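Local coordinates for protein probable exosome complex exonuclease 2 (Pyrococcus abyssi, PDB 2PO1) that probably serves as the non-catalytic Rrp42 component of the archaeal exosome, an RNA-degrading complex, helping to shape the active site of its partner Rrp41, at residues C[48-53]-C[167-172]; C[66-71]-C[137-142]; C[201-206]-C[244-249]; C[221-226]-C[238-243]. One frame throughout, in Å; residues are numbered along the deposited sequence.

Interaction 1: C[48-53]-C[167-172]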
# COMPACT_ATOMS: atom_id res chain seq x y z
N LYS C 48 18.21 9.77 -22.95
CA LYS C 48 18.40 8.53 -22.27
C LYS C 48 17.30 7.54 -22.58
O LYS C 48 17.57 6.37 -22.73
CB LYS C 48 18.54 8.74 -20.77
CG LYS C 48 19.95 9.23 -20.39
CD LYS C 48 20.16 9.03 -18.89
CE LYS C 48 21.56 9.44 -18.53
NZ LYS C 48 21.99 8.81 -17.22
N ALA C 49 16.06 7.98 -22.65
CA ALA C 49 14.97 7.08 -23.00
C ALA C 49 15.17 6.61 -24.45
O ALA C 49 15.92 7.22 -25.23
CB ALA C 49 13.60 7.82 -22.86
N GLU C 50 14.43 5.58 -24.80
CA GLU C 50 14.51 4.98 -26.12
C GLU C 50 13.69 5.85 -27.06
O GLU C 50 14.07 6.09 -28.23
CB GLU C 50 14.00 3.55 -26.03
CG GLU C 50 15.04 2.54 -25.52
CD GLU C 50 15.44 2.66 -24.05
OE1 GLU C 50 16.59 3.06 -23.70
OE2 GLU C 50 14.65 2.30 -23.18
N GLY C 51 12.60 6.38 -26.55
CA GLY C 51 11.83 7.38 -27.28
C GLY C 51 11.23 8.34 -26.31
O GLY C 51 11.08 8.03 -25.13
N SER C 52 10.86 9.50 -26.80
CA SER C 52 10.22 10.49 -25.95
C SER C 52 9.51 11.54 -26.76
O SER C 52 9.77 11.70 -27.94
CB SER C 52 11.23 11.11 -24.99
OG SER C 52 12.30 11.70 -25.66
N ALA C 53 8.56 12.25 -26.16
CA ALA C 53 7.90 13.31 -26.90
C ALA C 53 7.45 14.25 -25.80
O ALA C 53 6.92 13.82 -24.73
CB ALA C 53 6.66 12.78 -27.71
N ALA C 167 10.95 6.23 -31.00
CA ALA C 167 11.68 5.29 -30.22
C ALA C 167 12.62 4.57 -31.13
O ALA C 167 12.30 4.28 -32.30
CB ALA C 167 10.74 4.32 -29.55
N ARG C 168 13.83 4.42 -30.61
CA ARG C 168 14.85 3.58 -31.21
C ARG C 168 15.31 2.68 -30.09
O ARG C 168 15.70 3.15 -29.03
CB ARG C 168 16.00 4.40 -31.79
CG ARG C 168 15.58 5.12 -33.04
CD ARG C 168 16.70 5.50 -33.93
NE ARG C 168 17.37 4.33 -34.56
CZ ARG C 168 17.05 3.78 -35.74
NH1 ARG C 168 16.03 4.23 -36.49
NH2 ARG C 168 17.76 2.73 -36.16
N VAL C 169 15.25 1.39 -30.35
CA VAL C 169 15.47 0.36 -29.37
C VAL C 169 16.63 -0.49 -29.88
O VAL C 169 16.85 -0.56 -31.10
CB VAL C 169 14.16 -0.46 -29.16
CG1 VAL C 169 13.05 0.46 -28.58
CG2 VAL C 169 13.70 -1.09 -30.47
N PRO C 170 17.41 -1.10 -28.96
CA PRO C 170 18.54 -1.96 -29.33
C PRO C 170 18.07 -3.07 -30.25
O PRO C 170 17.06 -3.72 -29.94
CB PRO C 170 19.01 -2.56 -28.01
CG PRO C 170 18.45 -1.64 -26.94
CD PRO C 170 17.22 -1.02 -27.49
N LYS C 171 18.76 -3.25 -31.38
CA LYS C 171 18.58 -4.45 -32.19
C LYS C 171 18.92 -5.64 -31.31
O LYS C 171 19.90 -5.64 -30.57
CB LYS C 171 19.51 -4.46 -33.41
CG LYS C 171 19.07 -3.58 -34.55
CD LYS C 171 19.39 -4.21 -35.87
CE LYS C 171 18.76 -3.49 -37.06
NZ LYS C 171 17.26 -3.51 -37.10
N VAL C 172 18.10 -6.67 -31.41
CA VAL C 172 18.27 -7.81 -30.54
C VAL C 172 18.35 -9.02 -31.45
O VAL C 172 17.58 -9.16 -32.39
CB VAL C 172 17.12 -7.88 -29.49
CG1 VAL C 172 16.96 -9.25 -28.92
CG2 VAL C 172 17.40 -6.91 -28.38
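Gly51 and Ala167 bring their backbones together at a CA-CA distance of 3.6 Å, and just beside them a single backbone bond ties the two segments: Arg168 N donates to Glu50 O at 2.9 Å. The N-H points well at the oxygen (166°), although the donor stands 50° out of the carbonyl plane. The same oxygen also takes a CA-H...O contact from Ala167 CA at 3.2 Å. Glu50 and Gly51 together face Ile66 in a classic beta bulge, and a side chain on Gly51 would run into Ala167 CA. Among the side chains, Glu50 does most of the work. Its CB rests 3.5 Å from Arg168 O and 4.1 Å from Val169 CG1, an aliphatic touch beside the backbone bond. A bend at its second torsion (chi2 69°) turns CD out of line, and OE2 finds its partner in Thr68 N of the neighbouring strand. The Arg168 chain leads away from the contact, and its NE bonds Thr187 OG1. The contact thus illustrates how a bulge can join two sheets: the start of strand 51-57, in the five-stranded sheet, meets the start of strand 168-174 through one shared carbonyl, while the Glu50 carboxylate accepts the backbone N-H of Thr68.

Interaction 2: C[66-71]-C[137-142]. With nucleotides of chain A.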
# COMPACT_ATOMS: atom_id res chain seq x y z
N ILE C 66 9.62 6.52 -23.59
CA ILE C 66 9.48 5.11 -23.93
C ILE C 66 10.71 4.45 -23.46
O ILE C 66 11.80 4.90 -23.76
CB ILE C 66 9.35 4.87 -25.47
CG1 ILE C 66 8.18 5.68 -26.05
CG2 ILE C 66 9.28 3.40 -25.77
CD1 ILE C 66 6.78 5.29 -25.59
N LYS C 67 10.56 3.44 -22.62
CA LYS C 67 11.72 2.63 -22.25
C LYS C 67 11.35 1.23 -22.55
O LYS C 67 10.24 0.82 -22.21
CB LYS C 67 11.96 2.67 -20.75
CG LYS C 67 12.13 4.00 -20.16
CD LYS C 67 13.49 4.48 -20.48
CE LYS C 67 14.42 3.86 -19.45
NZ LYS C 67 15.74 4.29 -19.84
N THR C 68 12.28 0.48 -23.12
CA THR C 68 12.05 -0.90 -23.46
C THR C 68 13.06 -1.79 -22.77
O THR C 68 14.17 -1.38 -22.48
CB THR C 68 12.19 -1.07 -24.93
OG1 THR C 68 13.56 -0.84 -25.26
CG2 THR C 68 11.34 -0.04 -25.64
N SER C 69 12.66 -3.01 -22.45
CA SER C 69 13.64 -4.00 -22.09
C SER C 69 13.17 -5.32 -22.66
O SER C 69 12.21 -5.39 -23.43
CB SER C 69 13.74 -4.07 -20.57
OG SER C 69 12.44 -4.26 -20.09
N LEU C 70 13.86 -6.38 -22.29
CA LEU C 70 13.46 -7.67 -22.74
C LEU C 70 12.93 -8.38 -21.54
O LEU C 70 13.52 -8.32 -20.47
CB LEU C 70 14.66 -8.42 -23.35
CG LEU C 70 15.23 -7.82 -24.64
CD1 LEU C 70 16.47 -8.62 -25.14
CD2 LEU C 70 14.16 -7.76 -25.71
N GLY C 71 11.82 -9.06 -21.72
CA GLY C 71 11.25 -9.83 -20.64
C GLY C 71 10.44 -10.95 -21.22
O GLY C 71 10.38 -11.12 -22.42
N ARG C 137 10.20 -8.05 -26.40
CA ARG C 137 10.39 -6.68 -26.04
C ARG C 137 9.23 -6.24 -25.15
O ARG C 137 8.06 -6.58 -25.39
CB ARG C 137 10.51 -5.78 -27.27
CG ARG C 137 11.71 -4.88 -27.05
CD ARG C 137 11.92 -3.99 -28.18
NE ARG C 137 12.77 -4.55 -29.24
CZ ARG C 137 14.09 -4.59 -29.19
NH1 ARG C 137 14.75 -5.04 -30.24
NH2 ARG C 137 14.75 -4.19 -28.11
N VAL C 138 9.61 -5.52 -24.11
CA VAL C 138 8.68 -4.93 -23.16
C VAL C 138 8.80 -3.43 -23.31
O VAL C 138 9.89 -2.86 -23.17
CB VAL C 138 8.99 -5.43 -21.74
CG1 VAL C 138 7.98 -4.84 -20.74
CG2 VAL C 138 8.88 -6.90 -21.76
N VAL C 139 7.69 -2.79 -23.64
CA VAL C 139 7.68 -1.37 -23.91
C VAL C 139 6.83 -0.66 -22.86
O VAL C 139 5.61 -0.91 -22.75
CB VAL C 139 7.13 -1.07 -25.35
CG1 VAL C 139 7.02 0.43 -25.59
CG2 VAL C 139 8.06 -1.68 -26.38
N PHE C 140 7.50 0.17 -22.08
CA PHE C 140 6.84 1.07 -21.12
C PHE C 140 6.58 2.46 -21.72
O PHE C 140 7.51 3.18 -22.13
CB PHE C 140 7.69 1.22 -19.84
CG PHE C 140 7.95 -0.04 -19.14
CD1 PHE C 140 9.05 -0.81 -19.46
CD2 PHE C 140 7.10 -0.48 -18.12
CE1 PHE C 140 9.30 -2.01 -18.76
CE2 PHE C 140 7.35 -1.68 -17.44
CZ PHE C 140 8.45 -2.43 -17.75
N ILE C 141 5.31 2.81 -21.78
CA ILE C 141 4.91 4.11 -22.19
C ILE C 141 4.68 4.85 -20.88
O ILE C 141 3.72 4.56 -20.15
CB ILE C 141 3.66 4.12 -23.01
CG1 ILE C 141 3.80 3.17 -24.19
CG2 ILE C 141 3.35 5.56 -23.42
CD1 ILE C 141 2.60 3.13 -25.08
N ASP C 142 5.62 5.72 -20.54
CA ASP C 142 5.52 6.37 -19.24
C ASP C 142 5.19 7.83 -19.50
O ASP C 142 5.95 8.58 -20.20
CB ASP C 142 6.78 6.19 -18.41
CG ASP C 142 6.88 4.84 -17.81
OD1 ASP C 142 7.88 4.15 -18.11
OD2 ASP C 142 5.93 4.41 -17.11
P A A 6 5.86 -1.32 -12.87
OP1 A A 6 5.29 -0.11 -13.52
OP2 A A 6 7.30 -1.62 -13.03
O5' A A 6 5.06 -2.61 -13.41
C5' A A 6 5.18 -3.06 -14.78
C4' A A 6 3.88 -3.61 -15.35
O4' A A 6 4.14 -4.35 -16.57
C3' A A 6 3.08 -4.57 -14.47
O3' A A 6 1.70 -4.43 -14.81
C2' A A 6 3.67 -5.93 -14.86
O2' A A 6 2.74 -6.99 -14.70
C1' A A 6 4.05 -5.75 -16.34
N9 A A 6 5.33 -6.33 -16.72
C8 A A 6 6.53 -5.68 -16.73
N7 A A 6 7.54 -6.42 -17.12
C5 A A 6 6.96 -7.65 -17.40
C6 A A 6 7.50 -8.88 -17.87
N6 A A 6 8.80 -9.05 -18.15
N1 A A 6 6.66 -9.92 -18.05
C2 A A 6 5.36 -9.75 -17.78
N3 A A 6 4.75 -8.64 -17.34
C4 A A 6 5.60 -7.61 -17.17
O HOH W 1 15.21 -3.41 -25.22
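Ile66 to Leu70 pair with Ile141 to Arg137 as antiparallel neighbours, the short strand axes approaching to 4.5 Å at 151°, with Lys67-Phe140 and Ser69-Val138 as the hydrogen-bonded pairs. Each of these two pairs is closed by two bonds, the shortest being Val138 N to Ser69 O at 2.7 Å. On the face carrying Ile66, Thr68, Val139 and Ile141, methyl groups interlock: Ile66 CG2 meets Val139 CG1 at 3.7 Å, and Thr68 CG2 lies side by side with Val139 CG2. Thr68 OG1 lies between the backbone N and the carbonyl carbon (chi1 67°) and shares a water with Arg137 NH2, whose bond to it is weak; Arg137 NH1 donates to Pro170 O. The Leu70 and Arg137 side chains cross obliquely, Leu70 CD2 touching Arg137 CG, and Leu164 of helix 152-166 packs against Ile66, Val139 and Ile141. The other face carries Lys67, Phe140, Val138 and Ser69; Lys67 NZ bonds the backbone of another protein chain. The Phe140 ring has Lys67 O near its plane, 3.4 Å from CD1, and presents an edge to nucleotide A6 of chain A, with CE2 3.7 Å from C5'. Val138 CG1 lies 4.0 Å from N7 of that adenine, and Gly71 CA reaches its N6 at 3.6 Å, where a side chain would collide with the base. In this RNase PH-family sheet, one face packs largely against helix 152-166 and strand 168-174, while the other meets nucleotide and neighbouring protein; these two segments touch the nucleotide through carbon atoms, so they probably contribute shape rather than charge to its binding.

Interaction 3: C[201-206]-C[244-249]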
# COMPACT_ATOMS: atom_id res chain seq x y z
N PHE C 201 -13.60 16.13 -27.20
CA PHE C 201 -14.56 17.24 -27.21
C PHE C 201 -15.14 17.41 -25.83
O PHE C 201 -15.41 16.42 -25.15
CB PHE C 201 -15.72 16.96 -28.20
CG PHE C 201 -15.25 16.66 -29.60
CD1 PHE C 201 -14.67 15.42 -29.91
CD2 PHE C 201 -15.35 17.62 -30.59
CE1 PHE C 201 -14.18 15.16 -31.20
CE2 PHE C 201 -14.87 17.36 -31.88
CZ PHE C 201 -14.28 16.14 -32.17
N ALA C 202 -15.37 18.66 -25.42
CA ALA C 202 -16.15 18.97 -24.22
C ALA C 202 -17.54 19.31 -24.70
O ALA C 202 -17.68 20.06 -25.64
CB ALA C 202 -15.55 20.14 -23.50
N LYS C 203 -18.56 18.73 -24.10
CA LYS C 203 -19.89 19.21 -24.33
C LYS C 203 -20.17 20.25 -23.26
O LYS C 203 -20.10 19.96 -22.04
CB LYS C 203 -20.89 18.07 -24.26
CG LYS C 203 -22.33 18.51 -24.32
CD LYS C 203 -23.20 17.35 -24.75
CE LYS C 203 -24.66 17.79 -24.83
NZ LYS C 203 -25.46 16.63 -25.32
N ILE C 204 -20.46 21.47 -23.71
CA ILE C 204 -20.85 22.59 -22.83
C ILE C 204 -22.21 23.08 -23.29
O ILE C 204 -22.34 23.65 -24.38
CB ILE C 204 -19.81 23.71 -22.89
CG1 ILE C 204 -18.41 23.12 -22.64
CG2 ILE C 204 -20.18 24.84 -21.93
CD1 ILE C 204 -17.24 24.13 -22.75
N GLY C 205 -23.23 22.84 -22.48
CA GLY C 205 -24.60 23.01 -22.92
C GLY C 205 -24.84 22.12 -24.13
O GLY C 205 -24.61 20.91 -24.09
N ASN C 206 -25.29 22.72 -25.23
CA ASN C 206 -25.61 21.93 -26.42
C ASN C 206 -24.52 22.02 -27.47
O ASN C 206 -24.75 21.77 -28.64
CB ASN C 206 -26.97 22.33 -26.97
CG ASN C 206 -28.10 21.71 -26.17
OD1 ASN C 206 -27.90 20.73 -25.44
ND2 ASN C 206 -29.29 22.28 -26.29
N ALA C 244 -24.32 13.89 -20.97
CA ALA C 244 -24.93 12.97 -21.85
C ALA C 244 -24.71 13.52 -23.24
O ALA C 244 -24.69 14.72 -23.42
CB ALA C 244 -26.39 12.88 -21.59
N PHE C 245 -24.55 12.63 -24.20
CA PHE C 245 -24.40 13.06 -25.57
C PHE C 245 -25.55 12.50 -26.34
O PHE C 245 -26.08 11.44 -26.00
CB PHE C 245 -23.09 12.55 -26.12
CG PHE C 245 -21.89 13.24 -25.55
CD1 PHE C 245 -21.27 14.24 -26.26
CD2 PHE C 245 -21.41 12.89 -24.30
CE1 PHE C 245 -20.18 14.89 -25.78
CE2 PHE C 245 -20.29 13.54 -23.79
CZ PHE C 245 -19.66 14.57 -24.54
N LYS C 246 -25.94 13.21 -27.39
CA LYS C 246 -26.90 12.73 -28.33
C LYS C 246 -26.13 11.88 -29.33
O LYS C 246 -24.93 12.09 -29.54
CB LYS C 246 -27.56 13.90 -29.07
CG LYS C 246 -28.39 14.81 -28.18
CD LYS C 246 -29.46 14.00 -27.49
CE LYS C 246 -30.48 14.90 -26.83
NZ LYS C 246 -31.39 14.03 -26.09
N LEU C 247 -26.81 10.92 -29.93
CA LEU C 247 -26.22 10.06 -30.95
C LEU C 247 -25.62 10.91 -32.11
O LEU C 247 -24.55 10.61 -32.65
CB LEU C 247 -27.29 9.10 -31.51
CG LEU C 247 -26.97 7.95 -32.48
CD1 LEU C 247 -27.36 8.26 -33.86
CD2 LEU C 247 -25.52 7.50 -32.41
N GLU C 248 -26.32 11.98 -32.47
CA GLU C 248 -25.85 12.86 -33.53
C GLU C 248 -24.65 13.66 -33.08
O GLU C 248 -23.89 14.08 -33.91
CB GLU C 248 -26.96 13.80 -33.97
CG GLU C 248 -27.98 13.99 -32.89
CD GLU C 248 -29.00 12.86 -32.85
OE1 GLU C 248 -29.50 12.43 -33.96
OE2 GLU C 248 -29.31 12.41 -31.72
N GLU C 249 -24.47 13.86 -31.78
CA GLU C 249 -23.25 14.52 -31.27
C GLU C 249 -22.06 13.62 -31.36
O GLU C 249 -20.97 14.04 -31.74
CB GLU C 249 -23.43 15.03 -29.84
CG GLU C 249 -24.44 16.23 -29.74
CD GLU C 249 -24.86 16.54 -28.30
OE1 GLU C 249 -24.71 15.66 -27.42
OE2 GLU C 249 -25.36 17.66 -28.05
O HOH W 2 -25.13 19.58 -29.95
O HOH W 3 -27.76 18.19 -26.73
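The Phe245 ring receives Lys203 CD over one face, 4.2 Å from the centroid and 22° off the normal, displaced toward the rim in a CH-pi contact. Lys203 CB meets the rim atoms CE1, at 3.6 Å, and CZ, while Leu208 and Val250 also pack on Phe245. With CG anti to the backbone N (chi1 172°) and an extended chain beyond, the lysine runs over the ring to place NZ between two acceptors. It donates to Ala244 O at 2.8 Å and forms a salt bridge with Glu249 OE1, modelled at a very short 2.4 Å whose exact value is doubtful. The two side chains cross at about a right angle. The setting is the start of helix 247-275, which follows strand 234-240 in domain 2 of the 3' exoribonuclease family: OE1 also accepts Lys246 N at 2.7 Å, the half of a capping box in which a residue at N3 reaches back to the N-cap. An alanine in place of Lys203 would probably leave the Glu249 carboxylate without its counter-charge and Ala244 O without this donor, and open a gap over the ring. Two waters bridge Glu249 OE2 to Asn206, one donating to Asn206 O at 2.6 Å, the other to Asn206 OD1 at 2.9 Å.

Interaction 4: C[221-226]-C[238-243]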
# COMPACT_ATOMS: atom_id res chain seq x y z
N ASP C 221 -20.19 19.85 -19.43
CA ASP C 221 -21.16 18.91 -18.97
C ASP C 221 -20.55 17.55 -19.02
O ASP C 221 -20.71 16.76 -18.10
CB ASP C 221 -22.39 18.97 -19.86
CG ASP C 221 -23.22 20.16 -19.55
OD1 ASP C 221 -23.64 20.27 -18.38
OD2 ASP C 221 -23.39 21.01 -20.41
N GLY C 222 -19.82 17.28 -20.08
CA GLY C 222 -19.29 15.94 -20.31
C GLY C 222 -18.26 16.02 -21.40
O GLY C 222 -17.98 17.10 -21.91
N LYS C 223 -17.69 14.87 -21.77
CA LYS C 223 -16.55 14.91 -22.65
C LYS C 223 -16.54 13.62 -23.38
O LYS C 223 -17.08 12.65 -22.89
CB LYS C 223 -15.31 15.04 -21.78
CG LYS C 223 -14.02 14.72 -22.42
CD LYS C 223 -12.93 14.97 -21.40
CE LYS C 223 -12.36 16.33 -21.64
NZ LYS C 223 -11.15 16.65 -20.86
N ILE C 224 -16.01 13.62 -24.59
CA ILE C 224 -15.95 12.39 -25.35
C ILE C 224 -14.68 12.42 -26.12
O ILE C 224 -14.29 13.46 -26.65
CB ILE C 224 -17.22 12.17 -26.33
CG1 ILE C 224 -17.17 10.75 -26.93
CG2 ILE C 224 -17.27 13.23 -27.40
CD1 ILE C 224 -18.47 10.29 -27.56
N THR C 225 -13.99 11.28 -26.11
CA THR C 225 -12.73 11.17 -26.83
C THR C 225 -12.92 10.11 -27.87
O THR C 225 -13.48 9.05 -27.57
CB THR C 225 -11.61 10.72 -25.89
OG1 THR C 225 -11.27 11.79 -25.00
CG2 THR C 225 -10.40 10.32 -26.70
N ILE C 226 -12.57 10.46 -29.11
CA ILE C 226 -12.54 9.55 -30.25
C ILE C 226 -11.10 9.43 -30.73
O ILE C 226 -10.50 10.42 -31.13
CB ILE C 226 -13.34 10.13 -31.49
CG1 ILE C 226 -14.67 10.77 -31.07
CG2 ILE C 226 -13.50 9.08 -32.54
CD1 ILE C 226 -15.62 9.75 -30.39
N GLN C 238 -14.24 7.06 -25.65
CA GLN C 238 -14.50 7.17 -24.26
C GLN C 238 -15.22 8.49 -24.02
O GLN C 238 -14.63 9.58 -24.04
CB GLN C 238 -13.17 7.14 -23.46
CG GLN C 238 -13.41 7.13 -22.02
CD GLN C 238 -13.30 5.77 -21.41
OE1 GLN C 238 -13.36 4.74 -22.09
NE2 GLN C 238 -13.08 5.74 -20.08
N LYS C 239 -16.51 8.36 -23.79
CA LYS C 239 -17.25 9.41 -23.10
C LYS C 239 -16.70 9.34 -21.68
O LYS C 239 -16.64 8.24 -21.08
CB LYS C 239 -18.74 9.10 -23.12
CG LYS C 239 -19.58 10.21 -22.54
CD LYS C 239 -19.84 9.99 -21.07
CE LYS C 239 -20.79 11.09 -20.55
NZ LYS C 239 -21.30 10.72 -19.19
N SER C 240 -16.25 10.50 -21.15
CA SER C 240 -15.72 10.64 -19.82
C SER C 240 -16.44 11.76 -19.04
O SER C 240 -17.09 12.63 -19.62
CB SER C 240 -14.21 10.86 -19.81
OG SER C 240 -13.86 12.04 -20.49
N GLU C 241 -16.34 11.71 -17.72
CA GLU C 241 -17.05 12.63 -16.81
C GLU C 241 -18.52 12.40 -17.03
O GLU C 241 -18.89 11.38 -17.63
CB GLU C 241 -16.67 14.10 -17.08
CG GLU C 241 -15.17 14.36 -17.09
CD GLU C 241 -14.46 13.65 -15.94
OE1 GLU C 241 -13.43 13.02 -16.15
OE2 GLU C 241 -15.00 13.65 -14.84
N GLY C 242 -19.36 13.32 -16.52
CA GLY C 242 -20.79 13.15 -16.55
C GLY C 242 -21.39 13.70 -17.84
O GLY C 242 -20.77 13.65 -18.91
N GLY C 243 -22.59 14.23 -17.75
CA GLY C 243 -23.27 14.69 -18.98
C GLY C 243 -23.73 13.54 -19.83
O GLY C 243 -23.53 12.37 -19.50
O HOH W 4 -18.56 16.61 -15.88
O HOH W 5 -12.93 11.11 -22.79
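Gln238 O accepts two bonds: Thr225 N donates to it at 2.8 Å, from 48° above the carbonyl plane, and a water donates at 2.6 Å. That water is also hydrogen-bonded to Thr225 OG1 at 2.8 Å and to Ser240 OG at 2.6 Å, a small polar link along the face that carries Thr225, Gln238 and Ser240; Thr225 OG1 is hydrogen-bonded to Thr200 OG1 as well. Ser240 OG sits between the backbone N and the carbonyl carbon (chi1 61°), and from there abuts Lys223 CD at 3.2 Å. The lysine bends onward so that its NZ can pair with Glu217. These strands, 222-228 and 234-240, form a beta hairpin at one margin of the four-stranded antiparallel sheet in domain 2 of the 3' exoribonuclease family, and Gln238 carries the sheet on into a strand of another protein chain. Beyond the hairpin pairing, Lys239 folds back: a turn at chi2 (-93°) redirects CD, and NZ donates to Glu241 O and, at 2.8 Å, to Gly243 O, with a weak third bond to Gly242 O. NZ also bonds the backbone of the neighbouring protein. An alanine at Lys239 would probably leave these loop carbonyls without their shared donor and the 241-243 loop freer to move. Where that loop passes Gly222, in the bulge formed with Asp221 against Lys203, Gly222 CA lies 3.1 Å from Gly242 O, and a side chain on Gly222 would collide with that oxygen.

How the interactions relate
The four contacts fall into two touching pairs. Interactions 1 and 2 lie 9 Å apart, centre to centre, and join directly: Gly51 O lies 2.6 Å from Ile66 N and Pro170 O 2.7 Å from Arg137 NH1, both probable hydrogen bonds. Interactions 3 and 4, 8 Å apart between centres, both reach the four-stranded antiparallel sheet, where strands 197-204 and 222-228 are neighbours, with Lys203 O 2.6 Å from Asp221 N and Phe245 CZ packed on the backbone N of Lys223. The two pairs occupy opposite sides of the chain's centre, interactions 1 and 3 being 39 Å apart between centres. Only interaction 2 includes a nucleotide; nearest atoms of interactions 1, 4 and 3 lie about 4, 9 and 20 Å from the bound RNA.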